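Side-chain contacts in bartonella effector protein (Bep) substrate of VirB T4SS (Bartonella sp. AR 15-3, PDB 4M16), which probably transfers AMP from ATP to tyrosine or threonine side chains of target proteins, through the Fic domain carried by this N-terminal fragment: residues 133-136 with 137-141; 146-149 with 150-153; 183-186 with 187-191; 192-195 with 196-200; 203-206 with 207-210. All coordinates share one frame; numbering follows the deposited sequence. Where two conformers were deposited one is given.

Overall arrangement
All five contacts are local, so none closes a long loop, and along the chain they run in series without nesting or crossing. Interaction 1 starts helix 135-152 and interaction 2 ends it, with centres about 18 Å apart. Interaction 3 starts helix 185-197 and interaction 4 finishes that helix and the turn after it. Interaction 5 lies in the next helix, 200-214. The three helices pack together. F146 and S147 of interaction 2 touch M207 of interaction 5, and N150 touches C192 and M196 of interaction 4. R187 and A191 of interaction 3 meet interaction 5. E140 of interaction 1 probably hydrogen-bonds H204 of interaction 5.

Interaction 1 (133-136 with 137-141); sequences LSRE and DFIEE
S134 OG accepts from D137 N at 3.1 Å, the N-cap bond that starts helix 135-152. The bond is fairly straight (160° at the hydrogen). With chi1 at 62°, OG sits between the backbone N and the carbonyl carbon of S134, where it can face the first turn. A water ties the same two residues together: it accepts from S134 N and donates to D137 OD2 at 2.7 Å. This resembles a capping box in which water stands between the carboxylate and the N-cap amide.

L133 and F138 lie just outside and inside the cap and meet through their CB atoms at 4.2 Å, as in a hydrophobic staple. One turn on, F138 N donates to S134 O at 2.9 Å. R135 reaches forward along the helix to I139. I139 CD1 lies over the centre of one face of the R135 guanidinium, 3.5 Å from R135 CZ, and R135 NE is held by S215 O. The like-charged carboxylates of E136 and D137 come fairly close, E136 OE1 to D137 OD1 4.5 Å.

E140 and E141 both pair with K144. The F138 ring stacks on H176 and rests against helix 159-174, and E140 reaches H204 of helix 200-214.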
loop_
_atom_site.group_PDB
_atom_site.type_symbol
_atom_site.label_atom_id
_atom_site.label_comp_id
_atom_site.label_asym_id
_atom_site.label_seq_id
_atom_site.Cartn_x
_atom_site.Cartn_y
_atom_site.Cartn_z
ATOM N N LEU A 133 -21.117 9.915 1.426
ATOM C CA LEU A 133 -20.407 11.206 1.572
ATOM C C LEU A 133 -20.448 11.989 0.270
ATOM O O LEU A 133 -20.456 11.388 -0.804
ATOM C CB LEU A 133 -18.943 11.001 1.927
ATOM C CG LEU A 133 -18.730 10.324 3.305
ATOM C CD1 LEU A 133 -17.259 10.204 3.580
ATOM C CD2 LEU A 133 -19.389 11.149 4.389
ATOM N N SER A 134 -20.402 13.307 0.379
ATOM C CA SER A 134 -20.089 14.173 -0.787
ATOM C C SER A 134 -18.673 13.865 -1.309
ATOM O O SER A 134 -17.844 13.329 -0.570
ATOM C CB SER A 134 -20.152 15.617 -0.335
ATOM O OG SER A 134 -19.177 15.874 0.689
ATOM N N ARG A 135 -18.350 14.268 -2.530
ATOM C CA ARG A 135 -16.973 14.073 -3.060
ATOM C C ARG A 135 -15.930 14.814 -2.202
ATOM O O ARG A 135 -14.859 14.251 -1.931
ATOM C CB ARG A 135 -16.830 14.476 -4.542
ATOM C CG ARG A 135 -15.595 13.825 -5.223
ATOM C CD ARG A 135 -15.415 14.201 -6.720
ATOM N NE ARG A 135 -14.005 14.338 -7.175
ATOM C CZ ARG A 135 -13.324 15.486 -7.096
ATOM N NH1 ARG A 135 -13.893 16.567 -6.558
ATOM N NH2 ARG A 135 -12.076 15.559 -7.522
ATOM N N GLU A 136 -16.296 15.988 -1.707
ATOM C CA GLU A 136 -15.476 16.779 -0.785
ATOM C C GLU A 136 -15.130 16.062 0.538
ATOM O O GLU A 136 -13.957 16.029 0.945
ATOM C CB GLU A 136 -16.164 18.113 -0.496
ATOM C CG GLU A 136 -15.731 18.799 0.786
ATOM C CD GLU A 136 -16.429 20.134 0.981
ATOM O OE1 GLU A 136 -17.683 20.173 1.019
ATOM O OE2 GLU A 136 -15.693 21.125 1.113
ATOM N N ASP A 137 -16.129 15.472 1.185
ATOM C CA ASP A 137 -15.882 14.758 2.434
ATOM C C ASP A 137 -15.169 13.445 2.154
ATOM O O ASP A 137 -14.339 13.047 2.943
ATOM C CB ASP A 137 -17.180 14.504 3.199
ATOM C CG ASP A 137 -17.747 15.784 3.859
ATOM O OD1 ASP A 137 -17.043 16.806 3.917
ATOM O OD2 ASP A 137 -18.926 15.782 4.245
ATOM N N PHE A 138 -15.536 12.766 1.056
ATOM C CA PHE A 138 -14.865 11.553 0.664
ATOM C C PHE A 138 -13.372 11.833 0.403
ATOM O O PHE A 138 -12.510 11.072 0.850
ATOM C CB PHE A 138 -15.549 10.839 -0.532
ATOM C CG PHE A 138 -14.845 9.596 -0.953
ATOM C CD1 PHE A 138 -15.058 8.397 -0.261
ATOM C CD2 PHE A 138 -13.940 9.595 -2.004
ATOM C CE1 PHE A 138 -14.385 7.221 -0.628
ATOM C CE2 PHE A 138 -13.244 8.429 -2.355
ATOM C CZ PHE A 138 -13.483 7.245 -1.689
ATOM N N ILE A 139 -13.030 12.909 -0.295
ATOM C CA ILE A 139 -11.621 13.214 -0.474
ATOM C C ILE A 139 -10.911 13.505 0.868
ATOM O O ILE A 139 -9.837 13.012 1.131
ATOM C CB ILE A 139 -11.443 14.326 -1.513
ATOM C CG1 ILE A 139 -11.672 13.708 -2.894
ATOM C CG2 ILE A 139 -10.029 14.873 -1.480
ATOM C CD1 ILE A 139 -11.875 14.739 -3.962
ATOM N N GLU A 140 -11.521 14.303 1.715
ATOM C CA GLU A 140 -10.901 14.657 3.000
ATOM C C GLU A 140 -10.609 13.386 3.783
ATOM O O GLU A 140 -9.538 13.232 4.323
ATOM C CB GLU A 140 -11.812 15.600 3.800
ATOM C CG GLU A 140 -11.469 15.786 5.266
ATOM C CD GLU A 140 -10.269 16.675 5.525
ATOM O OE1 GLU A 140 -9.750 17.314 4.585
ATOM O OE2 GLU A 140 -9.870 16.777 6.678
ATOM N N GLU A 141 -11.589 12.467 3.859
ATOM C CA GLU A 141 -11.423 11.305 4.721
ATOM C C GLU A 141 -10.467 10.288 4.101
ATOM O O GLU A 141 -9.690 9.654 4.833
ATOM C CB GLU A 141 -12.769 10.644 5.028
ATOM C CG GLU A 141 -13.695 11.493 5.892
ATOM C CD GLU A 141 -12.988 12.044 7.128
ATOM O OE1 GLU A 141 -12.429 11.236 7.896
ATOM O OE2 GLU A 141 -12.985 13.308 7.314
HETATM O O HOH W 1 -20.847 14.394 3.033
#

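Interaction 2 (146-149 with 150-153); sequences FSFL and NYIH
N150 N donates to F146 O at 2.8 Å, in one of four backbone bonds that carry helix 135-152 through its last turns. The final one runs from H153 N to L149 O at 3.1 Å. H153 leaves the helix with a positive phi. Its ring turns back, and ND1 donates to N150 O at 2.8 Å. The donor lies in the carbonyl plane, on a lone pair, but the bond is bent (133° at the hydrogen) and the oxygen is tilted out of the imidazole plane. H153 NE2 bonds to E160 OE2, so both ring nitrogens are held and the rotation of the ring is fixed.

A water donates to S147 O and accepts from N150 ND2 at 3.1 Å. The other end of this amide, OD1, accepts from Q163 NE2, which leaves both ends of a buried side chain with partners.

H153 opens the sequence HPF, the start of the Fic signature motif, which in this family spans a loop between two helices. Here these are helices 135-152 and 159-174. The F107 ring stacks on H153.

Packing follows on another side of the helix. With F148 CG anti to the backbone N (chi1 180°) and I152 CG1 beside its own (chi1 -62°), I152 CD1 comes over one face of the F148 ring in a CH-pi contact, 4.0 Å from the centroid and offset toward the rim. Y151 CD2 comes to the edge of that ring, near its plane, 4.3 Å from F148 CD1. F148 and I152 both touch N116 of helix 110-126, and F146 meets F167 and F211 edge-to-face.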
loop_
_atom_site.group_PDB
_atom_site.type_symbol
_atom_site.label_atom_id
_atom_site.label_comp_id
_atom_site.label_asym_id
_atom_site.label_seq_id
_atom_site.Cartn_x
_atom_site.Cartn_y
_atom_site.Cartn_z
ATOM N N PHE A 146 -5.606 7.237 3.746
ATOM C CA PHE A 146 -4.495 6.865 2.862
ATOM C C PHE A 146 -3.084 7.247 3.373
ATOM O O PHE A 146 -2.195 6.366 3.421
ATOM C CB PHE A 146 -4.734 7.376 1.434
ATOM C CG PHE A 146 -3.717 6.856 0.446
ATOM C CD1 PHE A 146 -2.510 7.506 0.292
ATOM C CD2 PHE A 146 -3.979 5.759 -0.324
ATOM C CE1 PHE A 146 -1.570 7.028 -0.570
ATOM C CE2 PHE A 146 -3.021 5.259 -1.202
ATOM C CZ PHE A 146 -1.835 5.916 -1.359
ATOM N N SER A 147 -2.933 8.453 3.902
ATOM C CA SER A 147 -1.674 8.829 4.563
ATOM C C SER A 147 -1.376 7.909 5.750
ATOM O O SER A 147 -0.227 7.543 5.993
ATOM C CB SER A 147 -1.689 10.249 5.079
ATOM O OG SER A 147 -1.872 11.154 4.011
ATOM N N PHE A 148 -2.403 7.542 6.497
ATOM C CA PHE A 148 -2.206 6.722 7.676
ATOM C C PHE A 148 -1.716 5.326 7.225
ATOM O O PHE A 148 -0.698 4.846 7.694
ATOM C CB PHE A 148 -3.493 6.658 8.524
ATOM C CG PHE A 148 -3.385 5.803 9.795
ATOM C CD1 PHE A 148 -2.199 5.698 10.516
ATOM C CD2 PHE A 148 -4.537 5.165 10.313
ATOM C CE1 PHE A 148 -2.143 4.949 11.704
ATOM C CE2 PHE A 148 -4.469 4.408 11.476
ATOM C CZ PHE A 148 -3.265 4.313 12.175
ATOM N N LEU A 149 -2.412 4.701 6.276
ATOM C CA LEU A 149 -2.006 3.404 5.821
ATOM C C LEU A 149 -0.609 3.444 5.168
ATOM O O LEU A 149 0.183 2.540 5.411
ATOM C CB LEU A 149 -3.060 2.773 4.890
ATOM C CG LEU A 149 -2.676 1.363 4.383
ATOM C CD1 LEU A 149 -2.561 0.409 5.542
ATOM C CD2 LEU A 149 -3.657 0.866 3.328
ATOM N N ASN A 150 -0.313 4.474 4.364
ATOM C CA ASN A 150 1.010 4.664 3.774
ATOM C C ASN A 150 2.072 4.654 4.903
ATOM O O ASN A 150 3.099 4.010 4.782
ATOM C CB ASN A 150 1.096 5.947 2.948
ATOM C CG ASN A 150 2.444 6.108 2.283
ATOM O OD1 ASN A 150 2.829 5.277 1.423
ATOM N ND2 ASN A 150 3.188 7.127 2.692
ATOM N N TYR A 151 1.823 5.410 5.959
ATOM C CA TYR A 151 2.761 5.451 7.098
ATOM C C TYR A 151 2.957 4.100 7.748
ATOM O O TYR A 151 4.096 3.726 8.083
ATOM C CB TYR A 151 2.268 6.426 8.162
ATOM C CG TYR A 151 2.871 6.211 9.519
ATOM C CD1 TYR A 151 4.153 6.621 9.819
ATOM C CD2 TYR A 151 2.130 5.562 10.526
ATOM C CE1 TYR A 151 4.694 6.358 11.093
ATOM C CE2 TYR A 151 2.656 5.326 11.777
ATOM C CZ TYR A 151 3.918 5.721 12.067
ATOM O OH TYR A 151 4.408 5.451 13.354
ATOM N N ILE A 152 1.871 3.326 7.864
ATOM C CA ILE A 152 1.945 1.997 8.468
ATOM C C ILE A 152 2.863 1.025 7.689
ATOM O O ILE A 152 3.755 0.411 8.305
ATOM C CB ILE A 152 0.556 1.318 8.676
ATOM C CG1 ILE A 152 -0.300 2.133 9.618
ATOM C CG2 ILE A 152 0.786 -0.043 9.328
ATOM C CD1 ILE A 152 -1.723 1.601 9.808
ATOM N N HIS A 153 2.679 0.953 6.358
ATOM C CA HIS A 153 3.491 0.146 5.473
ATOM C C HIS A 153 3.627 -1.241 6.080
ATOM O O HIS A 153 4.734 -1.684 6.380
ATOM C CB HIS A 153 4.876 0.768 5.214
ATOM C CG HIS A 153 5.101 1.169 3.784
ATOM N ND1 HIS A 153 4.256 2.039 3.124
ATOM C CD2 HIS A 153 6.071 0.847 2.910
ATOM C CE1 HIS A 153 4.716 2.248 1.907
ATOM N NE2 HIS A 153 5.796 1.500 1.745
HETATM O O HOH W 2 1.954 8.980 4.887
#

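Interaction 3 (183-186 with 187-191); sequences VTEE and RIMRA
T184 and R187 mark the start of helix 185-197. T184 is still extended, with psi at 158°, and the residues after it take helical angles. This is an N-cap: T184 OG1 accepts from R187 N at 3.1 Å. The first regular turn follows at once, with I188 N bonded to T184 O at 3.1 Å. M189 N donates to E185 O and R190 N to E186 O in the same way. T184 thus receives one amide on its hydroxyl and another on its carbonyl.

The hydroxyl reaches R187 because chi1 of 60° lodges OG1 between the backbone N and the carbonyl carbon. V183, just before the cap, and I188, inside the helix, form a hydrophobic staple across it. V183 CG2 meets I188 CG1 at 3.6 Å, and the CD1 end of I188 is almost as near.

V183 also touches L210 and I214 of helix 200-214, so the staple continues into the packing between the two helices. R187 CG touches V183 CB at 3.9 Å. The R187 chain then bends at chi2 and carries NH2 to a salt bridge with D213. R190 CB packs against E186 O at 3.3 Å. E185 and M189, one turn apart, touch through E185 CG and M189 CG at 4.2 Å.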
loop_
_atom_site.group_PDB
_atom_site.type_symbol
_atom_site.label_atom_id
_atom_site.label_comp_id
_atom_site.label_asym_id
_atom_site.label_seq_id
_atom_site.Cartn_x
_atom_site.Cartn_y
_atom_site.Cartn_z
ATOM N N VAL A 183 -1.911 9.489 -12.940
ATOM C CA VAL A 183 -0.696 10.290 -12.705
ATOM C C VAL A 183 0.507 9.398 -12.701
ATOM O O VAL A 183 0.349 8.186 -12.698
ATOM C CB VAL A 183 -0.762 11.028 -11.346
ATOM C CG1 VAL A 183 -1.853 12.104 -11.378
ATOM C CG2 VAL A 183 -0.998 10.039 -10.223
ATOM N N THR A 184 1.706 9.964 -12.667
ATOM C CA THR A 184 2.919 9.149 -12.690
ATOM C C THR A 184 3.286 8.620 -11.321
ATOM O O THR A 184 2.900 9.175 -10.287
ATOM C CB THR A 184 4.153 9.932 -13.146
ATOM O OG1 THR A 184 4.376 11.022 -12.238
ATOM C CG2 THR A 184 3.980 10.418 -14.570
ATOM N N GLU A 185 4.057 7.541 -11.332
ATOM C CA GLU A 185 4.769 7.085 -10.140
ATOM C C GLU A 185 5.433 8.241 -9.373
ATOM O O GLU A 185 5.240 8.360 -8.170
ATOM C CB GLU A 185 5.815 6.031 -10.513
ATOM C CG GLU A 185 6.443 5.428 -9.259
ATOM C CD GLU A 185 7.360 4.250 -9.514
ATOM O OE1 GLU A 185 7.251 3.580 -10.564
ATOM O OE2 GLU A 185 8.202 3.990 -8.650
ATOM N N GLU A 186 6.196 9.093 -10.055
ATOM C CA GLU A 186 6.937 10.190 -9.363
ATOM C C GLU A 186 5.962 11.077 -8.552
ATOM O O GLU A 186 6.235 11.458 -7.397
ATOM C CB GLU A 186 7.727 11.028 -10.378
ATOM C CG GLU A 186 8.271 12.364 -9.870
ATOM C CD GLU A 186 9.119 13.091 -10.922
ATOM O OE1 GLU A 186 8.705 13.169 -12.102
ATOM O OE2 GLU A 186 10.211 13.608 -10.587
ATOM N N ARG A 187 4.819 11.383 -9.148
ATOM C CA ARG A 187 3.809 12.230 -8.516
ATOM C C ARG A 187 3.180 11.567 -7.275
ATOM O O ARG A 187 3.023 12.184 -6.211
ATOM C CB ARG A 187 2.759 12.591 -9.559
ATOM C CG ARG A 187 1.511 13.269 -9.039
ATOM C CD ARG A 187 1.604 14.749 -9.185
ATOM N NE ARG A 187 0.322 15.427 -8.935
ATOM C CZ ARG A 187 -0.170 15.669 -7.724
ATOM N NH1 ARG A 187 0.467 15.242 -6.625
ATOM N NH2 ARG A 187 -1.303 16.349 -7.615
ATOM N N ILE A 188 2.840 10.299 -7.408
ATOM C CA ILE A 188 2.357 9.534 -6.308
ATOM C C ILE A 188 3.371 9.480 -5.160
ATOM O O ILE A 188 3.020 9.729 -4.019
ATOM C CB ILE A 188 1.912 8.120 -6.729
ATOM C CG1 ILE A 188 0.741 8.206 -7.712
ATOM C CG2 ILE A 188 1.531 7.335 -5.483
ATOM C CD1 ILE A 188 0.554 6.961 -8.555
ATOM N N MET A 189 4.612 9.116 -5.464
ATOM C CA MET A 189 5.613 8.969 -4.425
ATOM C C MET A 189 6.023 10.311 -3.776
ATOM O O MET A 189 6.359 10.345 -2.596
ATOM C CB MET A 189 6.804 8.171 -4.945
ATOM C CG MET A 189 6.468 6.703 -5.264
ATOM S SD MET A 189 5.477 5.868 -3.982
ATOM C CE MET A 189 6.614 6.088 -2.636
ATOM N N ARG A 190 5.997 11.402 -4.537
ATOM C CA ARG A 190 6.184 12.731 -3.958
ATOM C C ARG A 190 5.105 13.090 -2.951
ATOM O O ARG A 190 5.407 13.577 -1.860
ATOM C CB ARG A 190 6.232 13.803 -5.045
ATOM C CG ARG A 190 6.511 15.183 -4.460
ATOM C CD ARG A 190 6.871 16.181 -5.537
ATOM N NE ARG A 190 5.671 16.696 -6.199
ATOM C CZ ARG A 190 5.190 16.312 -7.385
ATOM N NH1 ARG A 190 5.813 15.391 -8.141
ATOM N NH2 ARG A 190 4.073 16.893 -7.825
ATOM N N ALA A 191 3.846 12.811 -3.267
ATOM C CA ALA A 191 2.774 13.030 -2.273
ATOM C C ALA A 191 2.958 12.151 -1.040
ATOM O O ALA A 191 2.782 12.601 0.056
ATOM C CB ALA A 191 1.410 12.782 -2.884
#

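Interaction 4 (192-195 with 196-200); sequences CNDA and MALKG
D194 and L198 both turn CG away from their carbonyl carbons, with chi1 of -77° and -57°. The two side chains therefore lie alongside each other and point the same way. L198 CD1 touches D194 CB at 3.7 Å and lies almost as near D194 CG. Beneath them the backbones are joined, L198 N donating to D194 O at 2.9 Å. That carbonyl oxygen is also flanked by L198 CB at 3.3 Å.

This is the C-terminal end of helix 185-197. L198 is the first residue to leave helical angles, its psi swinging to -178°, and a short turn leads into helix 200-214. The two helices run back along each other as a helical hairpin. D194 and L198 face the second arm, where they touch A206 and A203.

The last turn is already loosening. M196 N divides between two weak bonds, to C192 O at 3.4 Å and to N193 O at 3.1 Å. A197 N holds N193 O more firmly at 2.9 Å.

Past the helix end a water takes over. It donates to A195 O and to L198 O, linking a carbonyl at the end of the helix to the turn. Its approach to L198 O is unusually short, so the exact length is doubtful. M196 extends its chain through chi2 and bends at chi3, away from the residues before it. It packs on N150 of helix 135-152 and on I105 and F107 from loops.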
loop_
_atom_site.group_PDB
_atom_site.type_symbol
_atom_site.label_atom_id
_atom_site.label_comp_id
_atom_site.label_asym_id
_atom_site.label_seq_id
_atom_site.Cartn_x
_atom_site.Cartn_y
_atom_site.Cartn_z
ATOM N N CYS A 192 3.325 10.887 -1.234
ATOM C CA CYS A 192 3.461 9.966 -0.110
ATOM C C CYS A 192 4.651 10.374 0.761
ATOM O O CYS A 192 4.554 10.434 1.971
ATOM C CB CYS A 192 3.625 8.527 -0.593
ATOM S SG CYS A 192 2.144 7.833 -1.360
ATOM N N ASN A 193 5.772 10.681 0.123
ATOM C CA ASN A 193 6.965 11.069 0.858
ATOM C C ASN A 193 6.717 12.424 1.568
ATOM O O ASN A 193 7.027 12.573 2.748
ATOM C CB ASN A 193 8.211 11.026 -0.025
ATOM C CG ASN A 193 8.607 9.583 -0.437
ATOM O OD1 ASN A 193 8.126 8.562 0.095
ATOM N ND2 ASN A 193 9.513 9.506 -1.386
ATOM N N ASP A 194 6.076 13.372 0.900
ATOM C CA ASP A 194 5.724 14.640 1.573
ATOM C C ASP A 194 4.795 14.477 2.789
ATOM O O ASP A 194 4.936 15.214 3.790
ATOM C CB ASP A 194 5.094 15.649 0.595
ATOM C CG ASP A 194 6.114 16.334 -0.309
ATOM O OD1 ASP A 194 7.318 16.094 -0.198
ATOM O OD2 ASP A 194 5.670 17.132 -1.154
ATOM N N ALA A 195 3.827 13.573 2.690
ATOM C CA ALA A 195 2.906 13.298 3.800
ATOM C C ALA A 195 3.679 12.871 5.043
ATOM O O ALA A 195 3.303 13.249 6.145
ATOM C CB ALA A 195 1.851 12.251 3.413
ATOM N N MET A 196 4.772 12.133 4.870
ATOM C CA MET A 196 5.581 11.706 6.026
ATOM C C MET A 196 6.641 12.704 6.436
ATOM O O MET A 196 6.971 12.781 7.629
ATOM C CB MET A 196 6.191 10.301 5.808
ATOM C CG MET A 196 5.116 9.232 6.061
ATOM S SD MET A 196 5.621 7.664 5.448
ATOM C CE MET A 196 7.049 7.339 6.506
ATOM N N ALA A 197 7.170 13.459 5.459
ATOM C CA ALA A 197 8.324 14.353 5.704
ATOM C C ALA A 197 7.890 15.708 6.289
ATOM O O ALA A 197 8.501 16.204 7.227
ATOM C CB ALA A 197 9.152 14.569 4.439
ATOM N N LEU A 198 6.835 16.280 5.735
ATOM C CA LEU A 198 6.392 17.604 6.110
ATOM C C LEU A 198 5.502 17.554 7.373
ATOM O O LEU A 198 5.281 16.504 7.926
ATOM C CB LEU A 198 5.622 18.241 4.935
ATOM C CG LEU A 198 6.354 18.354 3.582
ATOM C CD1 LEU A 198 5.342 18.811 2.533
ATOM C CD2 LEU A 198 7.579 19.261 3.658
ATOM N N LYS A 199 4.996 18.700 7.813
ATOM C CA LYS A 199 4.184 18.774 9.048
ATOM C C LYS A 199 2.840 19.372 8.771
ATOM O O LYS A 199 2.663 20.151 7.822
ATOM C CB LYS A 199 4.851 19.687 10.084
ATOM C CG LYS A 199 6.006 19.056 10.827
ATOM C CD LYS A 199 6.560 19.959 11.917
ATOM C CE LYS A 199 7.703 20.819 11.432
ATOM N NZ LYS A 199 8.261 21.610 12.581
ATOM N N GLY A 200 1.906 19.025 9.646
ATOM C CA GLY A 200 0.607 19.673 9.703
ATOM C C GLY A 200 -0.077 19.842 8.382
ATOM O O GLY A 200 -0.316 18.853 7.631
HETATM O O HOH W 3 3.778 14.588 8.319
#

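Interaction 5 (203-206 with 207-210); sequences AHQA and MKSL
K208 N donates to H204 O at 2.9 Å, and S209 N to Q205 O at 3.2 Å, as in a regular helix. S209 adds its side chain to the second bond. Its OG donates to Q205 O at 2.8 Å, so this carbonyl oxygen accepts both the amide and the hydroxyl of the same residue. With chi1 at -36°, OG stays beside its own backbone N and can reach back one turn. Both donors sit out of the carbonyl plane, the amide by 33° and the hydroxyl by less.

Q205 bends at chi2 and folds its amide forward along the helix. Q205 NE2 lies 3.3 Å from S209 OG and 4.0 Å from K208 CB. K208 runs out fully extended, its CB packed at 3.5 Å from H204 O. H204 NE2 probably bonds to E140, and the H204 ring also touches V143 and K144.

M207 carries the inward packing. It reaches C192 of helix 185-197 and F146 and S147 of helix 135-152. The serine hydroxyl bonded to the carbonyl four residues back is a common helix motif. Here it lies in helix 200-214, which packs against helix 135-152, the one that leads into the Fic motif.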
loop_
_atom_site.group_PDB
_atom_site.type_symbol
_atom_site.label_atom_id
_atom_site.label_comp_id
_atom_site.label_asym_id
_atom_site.label_seq_id
_atom_site.Cartn_x
_atom_site.Cartn_y
_atom_site.Cartn_z
ATOM N N ALA A 203 1.672 18.877 5.056
ATOM C CA ALA A 203 1.625 17.420 4.809
ATOM C C ALA A 203 0.256 16.940 4.274
ATOM O O ALA A 203 0.173 16.107 3.341
ATOM C CB ALA A 203 1.994 16.673 6.091
ATOM N N HIS A 204 -0.820 17.430 4.867
ATOM C CA HIS A 204 -2.200 17.109 4.374
ATOM C C HIS A 204 -2.402 17.591 2.893
ATOM O O HIS A 204 -2.956 16.876 2.009
ATOM C CB HIS A 204 -3.224 17.711 5.351
ATOM C CG HIS A 204 -4.635 17.346 5.059
ATOM N ND1 HIS A 204 -5.201 16.136 5.441
ATOM C CD2 HIS A 204 -5.599 18.032 4.403
ATOM C CE1 HIS A 204 -6.460 16.117 5.050
ATOM N NE2 HIS A 204 -6.727 17.254 4.423
ATOM N N GLN A 205 -1.935 18.805 2.607
ATOM C CA GLN A 205 -2.072 19.368 1.247
ATOM C C GLN A 205 -1.304 18.606 0.174
ATOM O O GLN A 205 -1.731 18.545 -1.014
ATOM C CB GLN A 205 -1.674 20.852 1.219
ATOM C CG GLN A 205 -1.950 21.506 -0.106
ATOM C CD GLN A 205 -3.419 21.427 -0.476
ATOM O OE1 GLN A 205 -4.284 21.892 0.281
ATOM N NE2 GLN A 205 -3.711 20.834 -1.637
ATOM N N ALA A 206 -0.146 18.057 0.547
ATOM C CA ALA A 206 0.578 17.216 -0.412
ATOM C C ALA A 206 -0.329 16.073 -0.945
ATOM O O ALA A 206 -0.489 15.815 -2.138
ATOM C CB ALA A 206 1.827 16.616 0.243
ATOM N N MET A 207 -0.951 15.383 -0.025
ATOM C CA MET A 207 -1.769 14.248 -0.420
ATOM C C MET A 207 -3.127 14.668 -1.008
ATOM O O MET A 207 -3.648 14.000 -1.919
ATOM C CB MET A 207 -1.924 13.378 0.827
ATOM C CG MET A 207 -2.580 12.026 0.621
ATOM S SD MET A 207 -1.664 10.997 -0.499
ATOM C CE MET A 207 -0.242 10.519 0.484
ATOM N N LYS A 208 -3.696 15.771 -0.536
ATOM C CA LYS A 208 -4.972 16.255 -1.087
ATOM C C LYS A 208 -4.887 16.581 -2.592
ATOM O O LYS A 208 -5.823 16.275 -3.336
ATOM C CB LYS A 208 -5.451 17.477 -0.358
ATOM C CG LYS A 208 -6.848 17.930 -0.801
ATOM C CD LYS A 208 -7.370 19.020 0.108
ATOM C CE LYS A 208 -8.682 19.589 -0.388
ATOM N NZ LYS A 208 -9.182 20.569 0.584
ATOM N N SER A 209 -3.787 17.196 -3.036
ATOM C CA SER A 209 -3.608 17.523 -4.476
ATOM C C SER A 209 -3.630 16.261 -5.296
ATOM O O SER A 209 -4.297 16.202 -6.334
ATOM C CB SER A 209 -2.281 18.223 -4.788
ATOM O OG SER A 209 -1.942 19.080 -3.734
ATOM N N LEU A 210 -2.948 15.238 -4.798
ATOM C CA LEU A 210 -2.958 13.923 -5.493
ATOM C C LEU A 210 -4.362 13.383 -5.593
ATOM O O LEU A 210 -4.794 12.947 -6.651
ATOM C CB LEU A 210 -2.061 12.910 -4.815
ATOM C CG LEU A 210 -2.130 11.476 -5.415
ATOM C CD1 LEU A 210 -1.494 11.467 -6.806
ATOM C CD2 LEU A 210 -1.471 10.414 -4.547
#